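Enoyl-acyl carrier protein reductase (Uncultured bacterium, PDB 6KIA) probably reduces enoyl-acyl carrier protein intermediates of fatty acid synthesis, and binds NADH. Local coordinates at residues A[205-211]-A[262-268]; A[240-244]-A[361-365]; A[273-277]-A[417-421]. One frame throughout, in Å; residues are numbered along the deposited sequence.

Interaction 1: residues A[205-211]-A[262-268]; sequences FDEVTAN and QGKAKMR. With NAI (1,4-dihydronicotinamide adenine dinucleotide), chain D.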
loop_
_atom_site.group_PDB
_atom_site.type_symbol
_atom_site.label_atom_id
_atom_site.label_comp_id
_atom_site.label_asym_id
_atom_site.label_seq_id
_atom_site.Cartn_x
_atom_site.Cartn_y
_atom_site.Cartn_z
ATOM N N PHE A 205 -7.487 -5.300 10.178
ATOM C CA PHE A 205 -6.812 -4.262 9.391
ATOM C C PHE A 205 -5.842 -3.491 10.285
ATOM O O PHE A 205 -4.689 -3.254 9.907
ATOM C CB PHE A 205 -7.806 -3.257 8.772
ATOM C CG PHE A 205 -8.566 -3.759 7.555
ATOM C CD1 PHE A 205 -8.458 -5.062 7.105
ATOM C CD2 PHE A 205 -9.411 -2.882 6.868
ATOM C CE1 PHE A 205 -9.194 -5.483 5.976
ATOM C CE2 PHE A 205 -10.149 -3.294 5.741
ATOM C CZ PHE A 205 -10.035 -4.592 5.304
ATOM N N ASP A 206 -6.295 -3.082 11.471
ATOM C CA ASP A 206 -5.376 -2.386 12.375
ATOM C C ASP A 206 -4.155 -3.253 12.642
ATOM O O ASP A 206 -3.022 -2.745 12.639
ATOM C CB ASP A 206 -6.038 -2.025 13.705
ATOM C CG ASP A 206 -6.785 -0.704 13.673
ATOM O OD1 ASP A 206 -6.780 0.002 12.640
ATOM O OD2 ASP A 206 -7.398 -0.368 14.714
ATOM N N GLU A 207 -4.362 -4.554 12.857
ATOM C CA GLU A 207 -3.208 -5.410 13.174
ATOM C C GLU A 207 -2.207 -5.513 12.004
ATOM O O GLU A 207 -0.983 -5.330 12.184
ATOM C CB GLU A 207 -3.660 -6.821 13.569
ATOM C CG GLU A 207 -4.307 -6.959 14.936
ATOM C CD GLU A 207 -3.553 -6.259 16.052
ATOM O OE1 GLU A 207 -2.303 -6.175 15.989
ATOM O OE2 GLU A 207 -4.211 -5.852 17.036
ATOM N N VAL A 208 -2.716 -5.813 10.816
ATOM C CA VAL A 208 -1.856 -6.065 9.652
ATOM C C VAL A 208 -1.251 -4.797 9.045
ATOM O O VAL A 208 -0.061 -4.748 8.733
ATOM C CB VAL A 208 -2.638 -6.807 8.523
ATOM C CG1 VAL A 208 -1.714 -7.074 7.329
ATOM C CG2 VAL A 208 -3.278 -8.123 9.054
ATOM N N THR A 209 -2.091 -3.787 8.854
ATOM C CA THR A 209 -1.741 -2.578 8.124
ATOM C C THR A 209 -1.018 -1.568 8.997
ATOM O O THR A 209 -0.190 -0.796 8.506
ATOM C CB THR A 209 -3.018 -1.959 7.523
ATOM O OG1 THR A 209 -3.620 -2.948 6.677
ATOM C CG2 THR A 209 -2.742 -0.676 6.739
ATOM N N ALA A 210 -1.290 -1.593 10.301
ATOM C CA ALA A 210 -0.718 -0.575 11.181
ATOM C C ALA A 210 0.205 -1.136 12.259
ATOM O O ALA A 210 1.387 -0.769 12.329
ATOM C CB ALA A 210 -1.849 0.249 11.829
ATOM N N ASN A 211 -0.315 -2.010 13.114
ATOM C CA ASN A 211 0.461 -2.449 14.272
ATOM C C ASN A 211 1.734 -3.236 13.940
ATOM O O ASN A 211 2.686 -3.217 14.708
ATOM C CB ASN A 211 -0.436 -3.259 15.196
ATOM C CG ASN A 211 -1.538 -2.407 15.797
ATOM O OD1 ASN A 211 -1.424 -1.181 15.848
ATOM N ND2 ASN A 211 -2.612 -3.046 16.246
ATOM N N GLN A 262 -9.445 0.694 4.546
ATOM C CA GLN A 262 -8.205 0.583 5.325
ATOM C C GLN A 262 -7.814 1.945 5.923
ATOM O O GLN A 262 -6.733 2.095 6.515
ATOM C CB GLN A 262 -7.076 0.080 4.418
ATOM C CG GLN A 262 -7.134 -1.405 4.107
ATOM C CD GLN A 262 -6.493 -2.315 5.139
ATOM O OE1 GLN A 262 -5.977 -1.879 6.180
ATOM N NE2 GLN A 262 -6.538 -3.614 4.856
ATOM N N GLY A 263 -8.686 2.940 5.766
ATOM C CA GLY A 263 -8.364 4.313 6.120
ATOM C C GLY A 263 -8.018 4.536 7.581
ATOM O O GLY A 263 -7.043 5.210 7.914
ATOM N N LYS A 264 -8.831 3.976 8.460
ATOM C CA LYS A 264 -8.549 4.045 9.898
ATOM C C LYS A 264 -7.181 3.441 10.247
ATOM O O LYS A 264 -6.425 3.996 11.063
ATOM C CB LYS A 264 -9.667 3.354 10.682
ATOM C CG LYS A 264 -10.979 4.111 10.670
ATOM C CD LYS A 264 -10.836 5.404 11.464
ATOM C CE LYS A 264 -12.124 6.215 11.498
ATOM N NZ LYS A 264 -11.896 7.512 12.203
ATOM N N ALA A 265 -6.878 2.285 9.660
ATOM C CA ALA A 265 -5.593 1.621 9.923
ATOM C C ALA A 265 -4.438 2.450 9.371
ATOM O O ALA A 265 -3.379 2.532 9.993
ATOM C CB ALA A 265 -5.580 0.216 9.320
ATOM N N LYS A 266 -4.630 3.081 8.207
ATOM C CA LYS A 266 -3.550 3.912 7.654
ATOM C C LYS A 266 -3.307 5.148 8.546
ATOM O O LYS A 266 -2.184 5.639 8.632
ATOM C CB LYS A 266 -3.856 4.348 6.218
ATOM C CG LYS A 266 -3.757 3.196 5.178
ATOM C CD LYS A 266 -2.313 2.647 5.137
ATOM C CE LYS A 266 -2.134 1.673 3.972
ATOM N NZ LYS A 266 -0.782 1.033 3.906
ATOM N N MET A 267 -4.357 5.674 9.187
ATOM C CA MET A 267 -4.110 6.816 10.076
ATOM C C MET A 267 -3.449 6.360 11.381
ATOM O O MET A 267 -2.652 7.097 11.991
ATOM C CB MET A 267 -5.400 7.593 10.334
ATOM C CG MET A 267 -5.772 8.414 9.113
ATOM S SD MET A 267 -7.267 9.430 9.348
ATOM C CE MET A 267 -8.516 8.165 9.444
ATOM N N ARG A 268 -3.729 5.130 11.788
ATOM C CA ARG A 268 -3.038 4.581 12.947
ATOM C C ARG A 268 -1.552 4.351 12.626
ATOM O O ARG A 268 -0.673 4.601 13.453
ATOM C CB ARG A 268 -3.687 3.273 13.387
ATOM C CG ARG A 268 -3.102 2.698 14.661
ATOM C CD ARG A 268 -3.846 1.441 15.095
ATOM N NE ARG A 268 -3.327 0.953 16.368
ATOM C CZ ARG A 268 -3.741 1.379 17.559
ATOM N NH1 ARG A 268 -4.718 2.275 17.656
ATOM N NH2 ARG A 268 -3.191 0.888 18.655
HETATM P PA NAI D . 0.944 -5.923 -2.796
HETATM O O1A NAI D . 2.060 -6.156 -3.767
HETATM O O2A NAI D . -0.177 -6.944 -2.778
HETATM O O5B NAI D . 1.604 -5.755 -1.359
HETATM C C5B NAI D . 0.889 -6.156 -0.208
HETATM C C4B NAI D . 1.999 -6.301 0.878
HETATM O O4B NAI D . 1.239 -6.603 2.197
HETATM C C3B NAI D . 2.796 -7.284 0.654
HETATM O O3B NAI D . 4.204 -6.958 1.000
HETATM C C2B NAI D . 2.239 -8.508 1.617
HETATM O O2B NAI D . 3.305 -9.510 1.800
HETATM C C1B NAI D . 1.884 -7.901 2.696
HETATM N N9A NAI D . 0.753 -8.582 3.359
HETATM C C8A NAI D . -0.537 -8.795 3.044
HETATM N N7A NAI D . -1.094 -9.491 4.033
HETATM C C5A NAI D . -0.145 -9.704 4.975
HETATM C C6A NAI D . -0.265 -10.387 6.176
HETATM N N6A NAI D . -1.353 -11.066 6.824
HETATM N N1A NAI D . 0.819 -10.482 6.963
HETATM C C2A NAI D . 2.008 -9.925 6.571
HETATM N N3A NAI D . 2.125 -9.241 5.371
HETATM C C4A NAI D . 1.015 -9.147 4.573
HETATM O O3 NAI D . 0.200 -4.472 -3.078
HETATM P PN NAI D . 0.725 -2.975 -2.785
HETATM O O1N NAI D . 2.030 -2.733 -3.478
HETATM O O2N NAI D . -0.412 -2.102 -3.292
HETATM O O5D NAI D . 0.890 -2.833 -1.205
HETATM C C5D NAI D . 2.118 -2.434 -0.620
HETATM C C4D NAI D . 1.833 -1.212 0.281
HETATM O O4D NAI D . 1.529 -0.183 -0.487
HETATM C C3D NAI D . 0.599 -1.456 1.147
HETATM O O3D NAI D . 0.815 -1.111 2.474
HETATM C C2D NAI D . -0.412 -0.469 0.522
HETATM O O2D NAI D . -1.483 -0.195 1.493
HETATM C C1D NAI D . 0.317 0.566 0.199
HETATM N N1N NAI D . -0.312 1.447 -0.785
HETATM C C2N NAI D . -0.963 0.953 -1.896
HETATM C C3N NAI D . -1.602 1.835 -2.777
HETATM C C7N NAI D . -2.301 1.323 -4.037
HETATM O O7N NAI D . -3.114 2.026 -4.631
HETATM N N7N NAI D . -1.986 0.024 -4.515
HETATM C C4N NAI D . -1.581 3.207 -2.576
HETATM C C5N NAI D . -0.874 3.700 -1.473
HETATM C C6N NAI D . -0.250 2.816 -0.586
HETATM O O HOH W 1 -7.186 2.540 13.407
HETATM O O HOH W 2 0.543 -0.390 5.955
HETATM O O HOH W 3 -0.232 0.109 18.068
#
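Asp206 and Ala265 mark the closest point of two helix segments, their CA atoms 4.7 Å apart. The segment axes pass within 7.8 Å at a crossing angle of -41°; the small side chains of Ala265 and Ala210 face each other near the crossing, consistent with the close approach. A wider pi-type turn at 206-211 lets the carbonyl of Asp206 accept from the backbone N of both Ala210 and Asn211.

Gln262, at the N-cap of helix 263-278, lays its amide flat over the Phe205 ring, the planes 15° apart and NE2 3.2 Å above the ring centre. OE1 takes the hydroxyl of Thr209, OG1 to OE1 2.6 Å, from above the carbonyl plane. The backbone of Gly163 is a further partner of Thr209 OG1 and Gln262 NE2.

In this Rossmann-type nucleotide-binding fold the two helices also wall the cofactor: Val208 CG1 lies 3.8 Å from NAI C6A of the adenine. Lys266 runs past the Thr209 methyl to the nicotinamide ribose, where NZ donates to O2D at 2.8 Å and O3D at 3.0 Å; Tyr239 O and a water shared with Thr209 O complete its surroundings.

Arg268 has CG anti to the backbone N (chi1 -175°) and extends over Ala210 and Asp206; its NE donates almost straight to Asn211 OD1 at 2.9 Å, on a lone pair. Asn211 ND2 in turn donates to Glu207 OE1.

Interaction 2: residues A[240-244]-A[361-365]; sequences GYHGT and FEAWP. With NAI (1,4-dihydronicotinamide adenine dinucleotide), chain D.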
loop_
_atom_site.group_PDB
_atom_site.type_symbol
_atom_site.label_atom_id
_atom_site.label_comp_id
_atom_site.label_asym_id
_atom_site.label_seq_id
_atom_site.Cartn_x
_atom_site.Cartn_y
_atom_site.Cartn_z
ATOM N N GLY A 240 2.013 4.460 2.830
ATOM C CA GLY A 240 0.722 4.853 3.344
ATOM C C GLY A 240 -0.201 5.155 2.195
ATOM O O GLY A 240 0.255 5.373 1.076
ATOM N N TYR A 241 -1.507 5.140 2.465
ATOM C CA TYR A 241 -2.450 5.780 1.535
ATOM C C TYR A 241 -3.339 6.711 2.354
ATOM O O TYR A 241 -3.882 6.297 3.378
ATOM C CB TYR A 241 -3.321 4.779 0.774
ATOM C CG TYR A 241 -4.278 5.516 -0.147
ATOM C CD1 TYR A 241 -3.795 6.200 -1.258
ATOM C CD2 TYR A 241 -5.645 5.564 0.123
ATOM C CE1 TYR A 241 -4.637 6.909 -2.088
ATOM C CE2 TYR A 241 -6.502 6.262 -0.710
ATOM C CZ TYR A 241 -6.003 6.924 -1.814
ATOM O OH TYR A 241 -6.842 7.640 -2.662
ATOM N N HIS A 242 -3.433 7.974 1.923
ATOM C CA HIS A 242 -4.253 8.950 2.640
ATOM C C HIS A 242 -4.712 9.998 1.645
ATOM O O HIS A 242 -4.625 11.209 1.896
ATOM C CB HIS A 242 -3.464 9.584 3.794
ATOM C CG HIS A 242 -4.328 10.242 4.828
ATOM N ND1 HIS A 242 -3.898 10.477 6.118
ATOM C CD2 HIS A 242 -5.596 10.719 4.758
ATOM C CE1 HIS A 242 -4.874 11.048 6.808
ATOM N NE2 HIS A 242 -5.912 11.212 6.005
ATOM N N GLY A 243 -5.106 9.526 0.464
ATOM C CA GLY A 243 -5.457 10.419 -0.625
ATOM C C GLY A 243 -4.231 11.026 -1.278
ATOM O O GLY A 243 -3.120 10.989 -0.732
ATOM N N THR A 244 -4.433 11.638 -2.443
ATOM C CA THR A 244 -3.316 12.113 -3.257
ATOM C C THR A 244 -3.669 13.423 -3.994
ATOM O O THR A 244 -4.800 13.585 -4.449
ATOM C CB THR A 244 -2.938 11.030 -4.289
ATOM O OG1 THR A 244 -2.597 9.820 -3.599
ATOM C CG2 THR A 244 -1.786 11.484 -5.193
ATOM N N PHE A 361 -11.136 16.249 3.558
ATOM C CA PHE A 361 -9.999 15.595 4.192
ATOM C C PHE A 361 -10.294 15.150 5.619
ATOM O O PHE A 361 -9.932 14.049 6.031
ATOM C CB PHE A 361 -8.796 16.531 4.172
ATOM C CG PHE A 361 -7.518 15.891 4.642
ATOM C CD1 PHE A 361 -6.726 15.165 3.756
ATOM C CD2 PHE A 361 -7.105 16.017 5.962
ATOM C CE1 PHE A 361 -5.547 14.566 4.183
ATOM C CE2 PHE A 361 -5.924 15.425 6.396
ATOM C CZ PHE A 361 -5.142 14.704 5.505
ATOM N N GLU A 362 -11.013 15.982 6.363
ATOM C CA GLU A 362 -11.189 15.723 7.780
ATOM C C GLU A 362 -12.139 14.542 7.956
ATOM O O GLU A 362 -12.023 13.777 8.909
ATOM C CB GLU A 362 -11.762 16.955 8.501
ATOM C CG GLU A 362 -11.617 18.321 7.790
ATOM C CD GLU A 362 -10.239 18.613 7.214
ATOM O OE1 GLU A 362 -9.234 18.444 7.935
ATOM O OE2 GLU A 362 -10.169 19.021 6.032
ATOM N N ALA A 363 -13.025 14.353 6.985
ATOM C CA ALA A 363 -14.026 13.295 7.053
ATOM C C ALA A 363 -13.523 11.934 6.567
ATOM O O ALA A 363 -14.239 10.947 6.649
ATOM C CB ALA A 363 -15.269 13.709 6.259
ATOM N N TRP A 364 -12.288 11.895 6.075
ATOM C CA TRP A 364 -11.709 10.695 5.454
ATOM C C TRP A 364 -11.498 9.541 6.422
ATOM O O TRP A 364 -11.030 9.752 7.542
ATOM C CB TRP A 364 -10.375 11.078 4.816
ATOM C CG TRP A 364 -9.718 10.051 3.932
ATOM C CD1 TRP A 364 -9.898 9.905 2.591
ATOM C CD2 TRP A 364 -8.749 9.054 4.320
ATOM N NE1 TRP A 364 -9.118 8.880 2.114
ATOM C CE2 TRP A 364 -8.404 8.341 3.153
ATOM C CE3 TRP A 364 -8.144 8.698 5.540
ATOM C CZ2 TRP A 364 -7.478 7.300 3.157
ATOM C CZ3 TRP A 364 -7.227 7.652 5.553
ATOM C CH2 TRP A 364 -6.900 6.965 4.367
ATOM N N PRO A 365 -11.829 8.305 6.003
ATOM C CA PRO A 365 -12.508 7.920 4.752
ATOM C C PRO A 365 -14.016 8.055 4.860
ATOM O O PRO A 365 -14.609 7.631 5.860
ATOM C CB PRO A 365 -12.124 6.446 4.573
ATOM C CG PRO A 365 -11.868 5.942 5.965
ATOM C CD PRO A 365 -11.435 7.134 6.807
HETATM P PA NAI D . 0.944 -5.923 -2.796
HETATM O O1A NAI D . 2.060 -6.156 -3.767
HETATM O O2A NAI D . -0.177 -6.944 -2.778
HETATM O O5B NAI D . 1.604 -5.755 -1.359
HETATM C C5B NAI D . 0.889 -6.156 -0.208
HETATM C C4B NAI D . 1.999 -6.301 0.878
HETATM O O4B NAI D . 1.239 -6.603 2.197
HETATM C C3B NAI D . 2.796 -7.284 0.654
HETATM O O3B NAI D . 4.204 -6.958 1.000
HETATM C C2B NAI D . 2.239 -8.508 1.617
HETATM O O2B NAI D . 3.305 -9.510 1.800
HETATM C C1B NAI D . 1.884 -7.901 2.696
HETATM N N9A NAI D . 0.753 -8.582 3.359
HETATM C C8A NAI D . -0.537 -8.795 3.044
HETATM N N7A NAI D . -1.094 -9.491 4.033
HETATM C C5A NAI D . -0.145 -9.704 4.975
HETATM C C6A NAI D . -0.265 -10.387 6.176
HETATM N N6A NAI D . -1.353 -11.066 6.824
HETATM N N1A NAI D . 0.819 -10.482 6.963
HETATM C C2A NAI D . 2.008 -9.925 6.571
HETATM N N3A NAI D . 2.125 -9.241 5.371
HETATM C C4A NAI D . 1.015 -9.147 4.573
HETATM O O3 NAI D . 0.200 -4.472 -3.078
HETATM P PN NAI D . 0.725 -2.975 -2.785
HETATM O O1N NAI D . 2.030 -2.733 -3.478
HETATM O O2N NAI D . -0.412 -2.102 -3.292
HETATM O O5D NAI D . 0.890 -2.833 -1.205
HETATM C C5D NAI D . 2.118 -2.434 -0.620
HETATM C C4D NAI D . 1.833 -1.212 0.281
HETATM O O4D NAI D . 1.529 -0.183 -0.487
HETATM C C3D NAI D . 0.599 -1.456 1.147
HETATM O O3D NAI D . 0.815 -1.111 2.474
HETATM C C2D NAI D . -0.412 -0.469 0.522
HETATM O O2D NAI D . -1.483 -0.195 1.493
HETATM C C1D NAI D . 0.317 0.566 0.199
HETATM N N1N NAI D . -0.312 1.447 -0.785
HETATM C C2N NAI D . -0.963 0.953 -1.896
HETATM C C3N NAI D . -1.602 1.835 -2.777
HETATM C C7N NAI D . -2.301 1.323 -4.037
HETATM O O7N NAI D . -3.114 2.026 -4.631
HETATM N N7N NAI D . -1.986 0.024 -4.515
HETATM C C4N NAI D . -1.581 3.207 -2.576
HETATM C C5N NAI D . -0.874 3.700 -1.473
HETATM C C6N NAI D . -0.250 2.816 -0.586
HETATM O O HOH W 4 -7.839 12.733 7.257
#
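The imidazole of His242 lies between two aromatic rings, Phe361 over one face and Trp364 over the other. With the indole it forms an offset stack: the centroids of the imidazole and the six-membered ring of Trp364 are 4.2 Å apart, the planes tilted by 27°, and His242 CD2 comes down toward the rim of the six-membered ring, 3.3 Å from Trp364 CE3. The rings of Phe361 and His242 are nearer parallel, at 10°, but slid apart, so they barely overlap and Phe361 presents mainly CZ, 3.6 Å from His242 NE2. At the imidazole edge, in its plane, sits a water 2.8 Å from His242 NE2; the same water donates to the carbonyl of Phe361.

The other face of the indole rests on the CB of Pro365, which follows a cis peptide bond. The type I turn from Phe361 to Trp364 brings the two rings to opposite faces of the imidazole. Both have CG anti to the backbone N, Trp364 at chi1 -170°, and this extends them from the turn toward the loop 240-244.

On the cofactor side, Tyr241 turns its CB to the nicotinamide, 3.5 Å from NAI C5N, while Gly240 O comes 3.1 Å from NAI C6N. The Tyr241 ring has Gly243 N over the centre of one face and also meets the indole, CD2 to Trp364 CZ2 3.9 Å. Thr256 OG1 is hydrogen-bonded to both Tyr241 OH and Trp364 NE1, and Glu290 also holds Tyr241 OH.

No direct hydrogen bond crosses this contact. Stacking and a water bridge hold His242, whose ND1 is engaged by Glu270, while the buried Tyr241 O, close to Trp364 CH2, has no polar partner in the model.

Interaction 3: residues A[273-277]-A[417-421]; sequences AEDAW and PAGPV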
loop_
_atom_site.group_PDB
_atom_site.type_symbol
_atom_site.label_atom_id
_atom_site.label_comp_id
_atom_site.label_asym_id
_atom_site.label_seq_id
_atom_site.Cartn_x
_atom_site.Cartn_y
_atom_site.Cartn_z
ATOM N N ALA A 273 4.194 6.240 13.345
ATOM C CA ALA A 273 5.380 6.962 12.849
ATOM C C ALA A 273 5.640 8.244 13.636
ATOM O O ALA A 273 6.785 8.560 13.968
ATOM C CB ALA A 273 5.241 7.292 11.361
ATOM N N GLU A 274 4.584 9.011 13.890
ATOM C CA GLU A 274 4.737 10.274 14.626
ATOM C C GLU A 274 5.244 10.035 16.055
ATOM O O GLU A 274 6.171 10.737 16.520
ATOM C CB GLU A 274 3.415 11.038 14.634
ATOM C CG GLU A 274 3.002 11.490 13.247
ATOM C CD GLU A 274 1.574 12.025 13.180
ATOM O OE1 GLU A 274 0.722 11.569 13.967
ATOM O OE2 GLU A 274 1.315 12.907 12.334
ATOM N N ASP A 275 4.702 9.016 16.721
ATOM C CA ASP A 275 5.116 8.684 18.088
ATOM C C ASP A 275 6.585 8.276 18.091
ATOM O O ASP A 275 7.358 8.710 18.954
ATOM C CB ASP A 275 4.307 7.529 18.688
ATOM C CG ASP A 275 2.843 7.863 18.932
ATOM O OD1 ASP A 275 2.504 9.053 19.091
ATOM O OD2 ASP A 275 2.045 6.901 19.047
ATOM N N ALA A 276 6.965 7.434 17.130
ATOM C CA ALA A 276 8.362 7.002 17.019
ATOM C C ALA A 276 9.305 8.178 16.740
ATOM O O ALA A 276 10.407 8.247 17.308
ATOM C CB ALA A 276 8.508 5.907 15.928
ATOM N N TRP A 277 8.879 9.092 15.871
ATOM C CA TRP A 277 9.682 10.251 15.496
ATOM C C TRP A 277 9.969 11.133 16.707
ATOM O O TRP A 277 11.085 11.650 16.860
ATOM C CB TRP A 277 8.991 11.070 14.408
ATOM C CG TRP A 277 9.821 12.163 13.798
ATOM C CD1 TRP A 277 9.982 13.441 14.274
ATOM C CD2 TRP A 277 10.568 12.098 12.577
ATOM N NE1 TRP A 277 10.786 14.167 13.425
ATOM C CE2 TRP A 277 11.153 13.371 12.370
ATOM C CE3 TRP A 277 10.781 11.095 11.622
ATOM C CZ2 TRP A 277 11.958 13.663 11.258
ATOM C CZ3 TRP A 277 11.588 11.382 10.517
ATOM C CH2 TRP A 277 12.159 12.659 10.341
ATOM N N PRO A 417 15.175 12.375 6.093
ATOM C CA PRO A 417 13.731 12.624 5.969
ATOM C C PRO A 417 13.233 13.913 6.627
ATOM O O PRO A 417 13.674 14.253 7.727
ATOM C CB PRO A 417 13.116 11.400 6.650
ATOM C CG PRO A 417 14.175 10.922 7.624
ATOM C CD PRO A 417 15.487 11.206 6.931
ATOM N N ALA A 418 12.292 14.587 5.968
ATOM C CA ALA A 418 11.751 15.837 6.485
ATOM C C ALA A 418 10.841 15.625 7.689
ATOM O O ALA A 418 10.724 16.507 8.536
ATOM C CB ALA A 418 11.001 16.572 5.402
ATOM N N GLY A 419 10.201 14.462 7.779
ATOM C CA GLY A 419 9.248 14.240 8.846
ATOM C C GLY A 419 8.694 12.833 8.884
ATOM O O GLY A 419 9.021 12.012 8.037
ATOM N N PRO A 420 7.836 12.556 9.866
ATOM C CA PRO A 420 7.299 11.204 10.049
ATOM C C PRO A 420 6.233 10.803 9.015
ATOM O O PRO A 420 5.968 9.608 8.882
ATOM C CB PRO A 420 6.690 11.266 11.456
ATOM C CG PRO A 420 6.362 12.702 11.667
ATOM C CD PRO A 420 7.420 13.476 10.944
ATOM N N VAL A 421 5.591 11.777 8.375
ATOM C CA VAL A 421 4.527 11.512 7.403
ATOM C C VAL A 421 4.647 12.480 6.238
ATOM O O VAL A 421 4.624 13.705 6.428
ATOM C CB VAL A 421 3.110 11.643 8.030
ATOM C CG1 VAL A 421 2.061 11.216 7.013
ATOM C CG2 VAL A 421 2.971 10.833 9.327
#
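Trp277 carries this contact, spreading one face of its indole against the backbone of Gly419 and Pro420. Its CG is anti to the backbone N (chi1 -171°), and with chi2 at -85° the ring projects from the helix with that face turned to the loop. Two CH-pi contacts form there: Gly419 CA stands 3.8 Å from the centroid of the six-membered ring, and Pro420 CD 3.9 Å from that of the five-membered ring, the latter almost on the normal. At the far edge the carbonyl O of Pro417 lies in the indole plane, 3.4 Å from Trp277 CH2, and Pro417 CG packs against the same carbon.

Pro420 fits between successive helix turns: its CB touches Trp277 CB at 3.7 Å, and the Ala273 methyl lies 4.2 Å from Pro420 CB and also meets Pro420 O. Glu274 has CG opposite the carbonyl carbon, chi1 -66°, with the chain extended beyond it; its aliphatic part runs across Pro420, CG to CG 3.9 Å, and its end reaches Val421 CG2.

C-H, ring and carbonyl packing make the contact, with no hydrogen bond between the segments. Lys282 adds a cation-pi contact to Trp277. Helix 263-278 is thereby joined to the loop after helix 394-413, just where strand 421-423 enters the sheet beside strand 283-287; Gly419 O is hydrogen-bonded to Thr284 OG1, and Pro420 and Val285 share a backbone hydrogen bond.

From the N terminus, helix 196-219 opens interaction 1, which closes at the start of helix 263-278 after a 50-residue excursion through strand 234-240 and the hairpin 244-255. Interaction 2 begins within that excursion, at 240-244, and closes far beyond it at 361-365, so the two cross; they touch where Gly263, Lys266 and Met267 pack on the loop residues Tyr241 and His242 and on Trp364, and both border NADH. Interaction 3 starts later on helix 263-278 and ends at 417-421, crossing interaction 2 but following interaction 1 in series. Helix 263-278 is the shared element: its first turns join helix 196-219, its last ones the loop leading into edge strand 421-423.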